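Local coordinates for protection of telomeres protein poz1 (Schizosaccharomyces pombe, PDB 5WE0) that binds telomeric DNA and negatively regulates telomerase and telomere length, at residues E50-P53 with I54-I58; Q88-E92 with Y93-S97; K205-P208 with W209-N213. All coordinates share one frame; numbering follows the deposited sequence.

Interaction 1. Residues E50-P53 with I54-I58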
loop_
_atom_site.group_PDB
_atom_site.type_symbol
_atom_site.label_atom_id
_atom_site.label_comp_id
_atom_site.label_asym_id
_atom_site.label_seq_id
_atom_site.Cartn_x
_atom_site.Cartn_y
_atom_site.Cartn_z
ATOM N N GLU A 50 -14.218 13.474 3.574
ATOM C CA GLU A 50 -13.640 13.182 4.868
ATOM C C GLU A 50 -12.295 12.500 4.671
ATOM O O GLU A 50 -12.033 11.868 3.640
ATOM C CB GLU A 50 -14.576 12.293 5.681
ATOM C CG GLU A 50 -15.837 13.004 6.152
ATOM C CD GLU A 50 -15.537 14.139 7.124
ATOM O OE1 GLU A 50 -14.781 13.910 8.103
ATOM O OE2 GLU A 50 -16.077 15.252 6.915
ATOM N N LYS A 51 -11.436 12.639 5.666
ATOM C CA LYS A 51 -10.130 12.000 5.628
ATOM C C LYS A 51 -10.274 10.508 5.920
ATOM O O LYS A 51 -11.021 10.095 6.816
ATOM C CB LYS A 51 -9.188 12.663 6.644
ATOM C CG LYS A 51 -7.753 12.142 6.626
ATOM C CD LYS A 51 -6.912 12.682 7.795
ATOM C CE LYS A 51 -6.509 11.546 8.759
ATOM N NZ LYS A 51 -5.419 10.657 8.217
ATOM N N MET A 52 -9.568 9.704 5.150
ATOM C CA MET A 52 -9.526 8.273 5.391
ATOM C C MET A 52 -8.736 8.006 6.670
ATOM O O MET A 52 -7.578 8.431 6.765
ATOM C CB MET A 52 -8.879 7.566 4.193
ATOM C CG MET A 52 -8.722 6.077 4.333
ATOM S SD MET A 52 -10.281 5.161 4.205
ATOM C CE MET A 52 -10.854 5.640 2.571
ATOM N N PRO A 53 -9.315 7.346 7.677
ATOM C CA PRO A 53 -8.533 6.995 8.875
ATOM C C PRO A 53 -7.359 6.093 8.502
ATOM O O PRO A 53 -7.441 5.272 7.592
ATOM C CB PRO A 53 -9.547 6.247 9.761
ATOM C CG PRO A 53 -10.897 6.623 9.243
ATOM C CD PRO A 53 -10.717 6.895 7.768
ATOM N N ILE A 54 -6.255 6.239 9.227
ATOM C CA ILE A 54 -5.044 5.542 8.819
ATOM C C ILE A 54 -5.205 4.024 8.942
ATOM O O ILE A 54 -4.602 3.264 8.158
ATOM C CB ILE A 54 -3.846 6.080 9.625
ATOM C CG1 ILE A 54 -2.578 5.973 8.797
ATOM C CG2 ILE A 54 -3.674 5.337 10.933
ATOM C CD1 ILE A 54 -2.683 6.818 7.498
ATOM N N PHE A 55 -6.039 3.547 9.885
ATOM C CA PHE A 55 -6.216 2.100 10.020
ATOM C C PHE A 55 -6.829 1.502 8.750
ATOM O O PHE A 55 -6.557 0.343 8.415
ATOM C CB PHE A 55 -7.073 1.760 11.259
ATOM C CG PHE A 55 -8.570 1.905 11.040
ATOM C CD1 PHE A 55 -9.326 0.840 10.537
ATOM C CD2 PHE A 55 -9.222 3.097 11.357
ATOM C CE1 PHE A 55 -10.718 0.974 10.328
ATOM C CE2 PHE A 55 -10.610 3.245 11.150
ATOM C CZ PHE A 55 -11.351 2.184 10.621
ATOM N N MET A 56 -7.607 2.295 8.006
ATOM C CA MET A 56 -8.196 1.806 6.763
ATOM C C MET A 56 -7.154 1.659 5.655
ATOM O O MET A 56 -7.152 0.650 4.939
ATOM C CB MET A 56 -9.315 2.744 6.294
ATOM C CG MET A 56 -10.511 2.826 7.259
ATOM S SD MET A 56 -11.714 1.532 6.876
ATOM C CE MET A 56 -12.512 2.212 5.408
ATOM N N ASP A 57 -6.281 2.660 5.478
ATOM C CA ASP A 57 -5.187 2.537 4.510
ATOM C C ASP A 57 -4.281 1.354 4.826
ATOM O O ASP A 57 -3.844 0.642 3.913
ATOM C CB ASP A 57 -4.366 3.826 4.456
ATOM C CG ASP A 57 -5.055 4.929 3.660
ATOM O OD1 ASP A 57 -5.918 4.610 2.814
ATOM O OD2 ASP A 57 -4.708 6.105 3.849
ATOM N N ILE A 58 -3.986 1.133 6.111
ATOM C CA ILE A 58 -3.112 0.032 6.513
ATOM C C ILE A 58 -3.747 -1.299 6.161
ATOM O O ILE A 58 -3.077 -2.208 5.662
ATOM C CB ILE A 58 -2.783 0.121 8.021
ATOM C CG1 ILE A 58 -1.814 1.271 8.289
ATOM C CG2 ILE A 58 -2.212 -1.185 8.546
ATOM C CD1 ILE A 58 -1.614 1.556 9.765
#
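Met52 meets Met56 with its sulfur and Asp57 with its CG where the loop 50-53 runs into helix 54-64. From CB, which points toward the helix, a first torsion with CG anti to the backbone N (chi1 178°) sets the chain toward the first turn. CG comes first to Asp57, 3.5 Å from the carboxylate atom OD1. The chain then bends at chi2, and SD closes on CB of Met56 at 3.3 Å, with Met56 CE also nearby at 3.9 Å from Met52 SD; the two methionines cross at about a right angle. A second bend at chi3 turns the terminal CE off this route, and the side chain also packs against an aromatic group of another protein's chain. An unbranched, pliable methionine suits a place where one chain must follow several surfaces.

Pro53 stands at the N-cap. Its O accepts from Met56 N at 3.0 Å, with the donor above the carbonyl plane and the N-H bent to 138°. Proline fits here because it has no amide hydrogen to give and its ring restrains the backbone entering the helix. The same ring serves as an apolar surface: CB lies 3.5 Å from Phe55 CE2, the two side chains running side by side, and CD approaches Met56 CG at 4.1 Å.

Around this helix start, helix 2-18 meets Pro53 through Leu11 and Met56 through Leu14 and Phe18. Helix 93-115 borders Asp57 through Arg102 and Asn105, and its Glu109 forms a salt bridge with Lys51, tying the loop to the neighbouring helix.

Interaction 2. Residues Q88-E92 with Y93-S97; sequences QILWE and YSLIS
Leu90 and Leu95 meet at about a right angle, with CD2 of Leu95 3.8 Å from CB of Leu90. This is the apolar part of the contact, where Leu95 and Ile96 are buried, and Trp91 extends it: its CE3 comes to 3.8 Å from Ile96 CG1, the two side chains crossing obliquely. Branched aliphatic residues suit these places because their methyls fill the angle between the incoming loop and the helix. Ile96 also touches Phe65 and, on helix 130-157, Met152.

The polar side, only partly exposed, belongs to Glu92. Its chi1 of -173° and a bend at chi2 fold the carboxylate back over the helix start. There OE2 accepts from Ser94 N at 2.9 Å and OE1 from Leu95 N at 3.1 Å, both donors lying above the carboxylate plane. Another protein's chain reaches this side, where one of its basic side chains pairs with OE1. Meanwhile Glu92 O takes the amide of Ile96 at 2.9 Å in a nearly straight bond.

One acidic side chain thus meets the amides of Ser94 and Leu95 in the first turn, and its negative charge would probably also suit the helix dipole: a glutamate N-cap, reached through an inverse gamma turn centred on Trp91.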
loop_
_atom_site.group_PDB
_atom_site.type_symbol
_atom_site.label_atom_id
_atom_site.label_comp_id
_atom_site.label_asym_id
_atom_site.label_seq_id
_atom_site.Cartn_x
_atom_site.Cartn_y
_atom_site.Cartn_z
ATOM N N GLN A 88 -1.051 -13.831 -5.051
ATOM C CA GLN A 88 -2.235 -13.309 -5.709
ATOM C C GLN A 88 -2.334 -11.790 -5.521
ATOM O O GLN A 88 -3.310 -11.261 -4.988
ATOM C CB GLN A 88 -3.497 -14.017 -5.193
ATOM C CG GLN A 88 -3.577 -15.544 -5.404
ATOM C CD GLN A 88 -4.965 -16.104 -5.023
ATOM O OE1 GLN A 88 -5.251 -16.370 -3.850
ATOM N NE2 GLN A 88 -5.836 -16.262 -6.024
ATOM N N ILE A 89 -1.277 -11.090 -5.937
ATOM C CA ILE A 89 -1.325 -9.640 -6.060
ATOM C C ILE A 89 -1.849 -9.299 -7.445
ATOM O O ILE A 89 -1.406 -9.877 -8.447
ATOM C CB ILE A 89 0.056 -9.006 -5.804
ATOM C CG1 ILE A 89 0.558 -9.370 -4.395
ATOM C CG2 ILE A 89 -0.011 -7.488 -6.001
ATOM C CD1 ILE A 89 2.003 -9.106 -4.177
ATOM N N LEU A 90 -2.817 -8.385 -7.496
ATOM C CA LEU A 90 -3.377 -7.877 -8.743
ATOM C C LEU A 90 -2.526 -6.694 -9.208
ATOM O O LEU A 90 -2.694 -5.565 -8.737
ATOM C CB LEU A 90 -4.837 -7.478 -8.542
ATOM C CG LEU A 90 -5.514 -6.840 -9.770
ATOM C CD1 LEU A 90 -5.444 -7.768 -11.008
ATOM C CD2 LEU A 90 -6.945 -6.424 -9.480
ATOM N N TRP A 91 -1.597 -6.947 -10.126
ATOM C CA TRP A 91 -0.798 -5.872 -10.702
ATOM C C TRP A 91 -1.642 -5.240 -11.796
ATOM O O TRP A 91 -1.628 -5.642 -12.959
ATOM C CB TRP A 91 0.537 -6.392 -11.219
ATOM C CG TRP A 91 1.362 -6.946 -10.112
ATOM C CD1 TRP A 91 1.518 -8.261 -9.793
ATOM C CD2 TRP A 91 2.135 -6.201 -9.154
ATOM N NE1 TRP A 91 2.346 -8.384 -8.706
ATOM C CE2 TRP A 91 2.736 -7.134 -8.292
ATOM C CE3 TRP A 91 2.381 -4.836 -8.953
ATOM C CZ2 TRP A 91 3.555 -6.749 -7.226
ATOM C CZ3 TRP A 91 3.205 -4.457 -7.916
ATOM C CH2 TRP A 91 3.779 -5.415 -7.057
ATOM N N GLU A 92 -2.428 -4.259 -11.410
ATOM C CA GLU A 92 -3.185 -3.468 -12.359
ATOM C C GLU A 92 -2.816 -2.019 -12.066
ATOM O O GLU A 92 -2.741 -1.618 -10.898
ATOM C CB GLU A 92 -4.703 -3.734 -12.219
ATOM C CG GLU A 92 -5.557 -3.059 -13.303
ATOM C CD GLU A 92 -6.005 -1.634 -12.971
ATOM O OE1 GLU A 92 -6.563 -1.422 -11.862
ATOM O OE2 GLU A 92 -5.774 -0.716 -13.824
ATOM N N TYR A 93 -2.533 -1.260 -13.126
ATOM C CA TYR A 93 -1.951 0.079 -12.988
ATOM C C TYR A 93 -2.753 0.955 -12.030
ATOM O O TYR A 93 -2.192 1.589 -11.125
ATOM C CB TYR A 93 -1.866 0.743 -14.366
ATOM C CG TYR A 93 -1.923 2.219 -14.291
ATOM C CD1 TYR A 93 -0.866 2.941 -13.694
ATOM C CD2 TYR A 93 -3.045 2.919 -14.760
ATOM C CE1 TYR A 93 -0.913 4.323 -13.578
ATOM C CE2 TYR A 93 -3.103 4.312 -14.645
ATOM C CZ TYR A 93 -2.025 5.006 -14.051
ATOM O OH TYR A 93 -2.044 6.376 -13.921
ATOM N N SER A 94 -4.073 1.008 -12.225
ATOM C CA SER A 94 -4.906 1.915 -11.448
ATOM C C SER A 94 -4.906 1.531 -9.967
ATOM O O SER A 94 -4.718 2.389 -9.093
ATOM C CB SER A 94 -6.322 1.922 -12.020
ATOM O OG SER A 94 -7.161 2.794 -11.286
ATOM N N LEU A 95 -5.071 0.233 -9.674
ATOM C CA LEU A 95 -5.069 -0.241 -8.293
ATOM C C LEU A 95 -3.730 0.032 -7.618
ATOM O O LEU A 95 -3.686 0.543 -6.492
ATOM C CB LEU A 95 -5.396 -1.738 -8.253
ATOM C CG LEU A 95 -5.217 -2.486 -6.927
ATOM C CD1 LEU A 95 -6.243 -2.044 -5.889
ATOM C CD2 LEU A 95 -5.257 -4.007 -7.121
ATOM N N ILE A 96 -2.623 -0.325 -8.283
ATOM C CA ILE A 96 -1.307 -0.171 -7.667
ATOM C C ILE A 96 -0.968 1.306 -7.479
ATOM O O ILE A 96 -0.340 1.695 -6.492
ATOM C CB ILE A 96 -0.237 -0.894 -8.506
ATOM C CG1 ILE A 96 -0.491 -2.413 -8.542
ATOM C CG2 ILE A 96 1.154 -0.578 -7.948
ATOM C CD1 ILE A 96 -0.585 -3.080 -7.139
ATOM N N SER A 97 -1.387 2.152 -8.399
ATOM C CA SER A 97 -1.190 3.584 -8.219
ATOM C C SER A 97 -1.941 4.089 -6.985
ATOM O O SER A 97 -1.410 4.908 -6.221
ATOM C CB SER A 97 -1.634 4.308 -9.492
ATOM O OG SER A 97 -1.169 5.630 -9.525
#

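Interaction 3. Residues K205-P208 with W209-N213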
loop_
_atom_site.group_PDB
_atom_site.type_symbol
_atom_site.label_atom_id
_atom_site.label_comp_id
_atom_site.label_asym_id
_atom_site.label_seq_id
_atom_site.Cartn_x
_atom_site.Cartn_y
_atom_site.Cartn_z
ATOM N N LYS A 205 14.767 -12.185 -10.759
ATOM C CA LYS A 205 15.634 -13.083 -9.999
ATOM C C LYS A 205 16.604 -12.298 -9.117
ATOM O O LYS A 205 16.892 -12.709 -7.986
ATOM C CB LYS A 205 16.382 -14.024 -10.949
ATOM C CG LYS A 205 15.523 -15.204 -11.452
ATOM C CD LYS A 205 15.318 -16.264 -10.352
ATOM C CE LYS A 205 14.409 -17.414 -10.804
ATOM N NZ LYS A 205 14.654 -17.863 -12.220
ATOM N N LYS A 206 17.106 -11.162 -9.610
ATOM C CA LYS A 206 17.988 -10.291 -8.831
ATOM C C LYS A 206 17.299 -9.670 -7.619
ATOM O O LYS A 206 17.980 -9.115 -6.750
ATOM C CB LYS A 206 18.524 -9.166 -9.724
ATOM C CG LYS A 206 19.991 -9.274 -10.115
ATOM C CD LYS A 206 20.353 -8.262 -11.219
ATOM C CE LYS A 206 20.474 -8.954 -12.578
ATOM N NZ LYS A 206 20.269 -8.037 -13.748
ATOM N N MET A 207 15.974 -9.739 -7.546
ATOM C CA MET A 207 15.235 -8.930 -6.593
ATOM C C MET A 207 13.846 -9.531 -6.378
ATOM O O MET A 207 12.835 -8.927 -6.764
ATOM C CB MET A 207 15.157 -7.488 -7.099
ATOM C CG MET A 207 14.953 -6.509 -5.964
ATOM S SD MET A 207 16.451 -6.142 -5.024
ATOM C CE MET A 207 16.427 -7.422 -3.769
ATOM N N PRO A 208 13.758 -10.718 -5.772
ATOM C CA PRO A 208 12.491 -11.461 -5.782
ATOM C C PRO A 208 11.426 -10.759 -4.968
ATOM O O PRO A 208 11.718 -9.991 -4.049
ATOM C CB PRO A 208 12.859 -12.820 -5.170
ATOM C CG PRO A 208 14.070 -12.534 -4.341
ATOM C CD PRO A 208 14.829 -11.462 -5.087
ATOM N N TRP A 209 10.167 -11.026 -5.321
ATOM C CA TRP A 209 9.088 -10.360 -4.608
ATOM C C TRP A 209 9.099 -10.685 -3.117
ATOM O O TRP A 209 8.658 -9.860 -2.308
ATOM C CB TRP A 209 7.723 -10.705 -5.205
ATOM C CG TRP A 209 6.681 -10.002 -4.435
ATOM C CD1 TRP A 209 5.822 -10.545 -3.526
ATOM C CD2 TRP A 209 6.456 -8.584 -4.411
ATOM N NE1 TRP A 209 5.048 -9.552 -2.951
ATOM C CE2 TRP A 209 5.417 -8.340 -3.478
ATOM C CE3 TRP A 209 7.023 -7.501 -5.090
ATOM C CZ2 TRP A 209 4.926 -7.049 -3.216
ATOM C CZ3 TRP A 209 6.535 -6.212 -4.821
ATOM C CH2 TRP A 209 5.491 -6.008 -3.906
ATOM N N SER A 210 9.624 -11.854 -2.726
ATOM C CA SER A 210 9.616 -12.220 -1.311
ATOM C C SER A 210 10.355 -11.191 -0.452
ATOM O O SER A 210 10.001 -11.002 0.712
ATOM C CB SER A 210 10.249 -13.594 -1.098
ATOM O OG SER A 210 11.587 -13.578 -1.557
ATOM N N LYS A 211 11.404 -10.553 -0.995
ATOM C CA LYS A 211 12.121 -9.529 -0.246
ATOM C C LYS A 211 11.235 -8.313 0.014
ATOM O O LYS A 211 11.254 -7.742 1.111
ATOM C CB LYS A 211 13.388 -9.088 -0.975
ATOM C CG LYS A 211 14.091 -8.024 -0.118
ATOM C CD LYS A 211 15.180 -7.176 -0.753
ATOM C CE LYS A 211 15.767 -6.193 0.310
ATOM N NZ LYS A 211 15.895 -6.741 1.732
ATOM N N PHE A 212 10.472 -7.884 -0.999
ATOM C CA PHE A 212 9.614 -6.718 -0.826
ATOM C C PHE A 212 8.397 -7.042 0.001
ATOM O O PHE A 212 7.895 -6.174 0.712
ATOM C CB PHE A 212 9.214 -6.157 -2.174
ATOM C CG PHE A 212 10.385 -5.705 -2.957
ATOM C CD1 PHE A 212 11.161 -4.649 -2.493
ATOM C CD2 PHE A 212 10.759 -6.360 -4.108
ATOM C CE1 PHE A 212 12.279 -4.237 -3.182
ATOM C CE2 PHE A 212 11.872 -5.951 -4.814
ATOM C CZ PHE A 212 12.635 -4.882 -4.350
ATOM N N ASN A 213 7.926 -8.284 -0.051
ATOM C CA ASN A 213 6.881 -8.702 0.874
ATOM C C ASN A 213 7.348 -8.543 2.319
ATOM O O ASN A 213 6.614 -8.033 3.169
ATOM C CB ASN A 213 6.487 -10.153 0.581
ATOM C CG ASN A 213 5.493 -10.696 1.568
ATOM O OD1 ASN A 213 4.311 -10.363 1.525
ATOM N ND2 ASN A 213 5.965 -11.537 2.475
#
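Pro208 O accepts the amide of Lys211 at 3.1 Å, a bent bond (142° at the hydrogen) whose donor stands above the carbonyl plane. This bond helps form the short proline-containing link that joins helix 193-206 to helix 209-230. Proline suits the link because its ring fixes phi, here -67°, ahead of the new helix.

Beside it, Met207 and Phe212 form a Met-aromatic contact. The extended first torsion of Met207 directs its chain at the far end of the ring: CG lies 3.3 Å from Phe212 CZ and about as close to CE2. SD sits obliquely, 5.2 Å from the ring centroid and 60° off its normal, and the two side chains cross at about a right angle. Beyond the sulfur, CE reaches Lys211 CD, a pair closer than carbons usually come, so the exact placing of these flexible ends is doubtful. The long aliphatic run of Lys211 can nonetheless lie beside a methionine while its amine leads away.

Without the Phe212 ring, as with an alanine here, Met207 CG and SD would probably lose their aromatic partner and the thioether would be freer to turn.

Helix 130-157 flanks the link: Cys143 touches Phe212 and Lys211, while Trp151 meets Trp209 edge-to-face and gives a weak hydrogen bond to Met207 O. The flat indole of Trp209 also offers a broad surface to its own helix, and over one face, toward the rim, Phe212 CB lies 3.8 Å above the ring plane.

All three contacts lie where a loop passes into a helix, and they follow one another along the chain: interaction 1 opens helix 54-64, interaction 2 opens helix 93-115 and interaction 3 opens helix 209-230. The centres of interactions 1 and 2 are about 19 Å apart and the two do not touch; the centres of 1 and 3, about 28 Å apart, lie on opposite sides of the chain's centre. Interactions 2 and 3, with centres about 17 Å apart, do touch: Trp91 CH2 packs on Trp209 CH2 at 3.6 Å. The Cys113-Cys231 disulfide adds a covalent link, so in this all-helical protein helices 93-115 and 209-230 are joined near their starts by the tryptophans and near their ends by the disulfide.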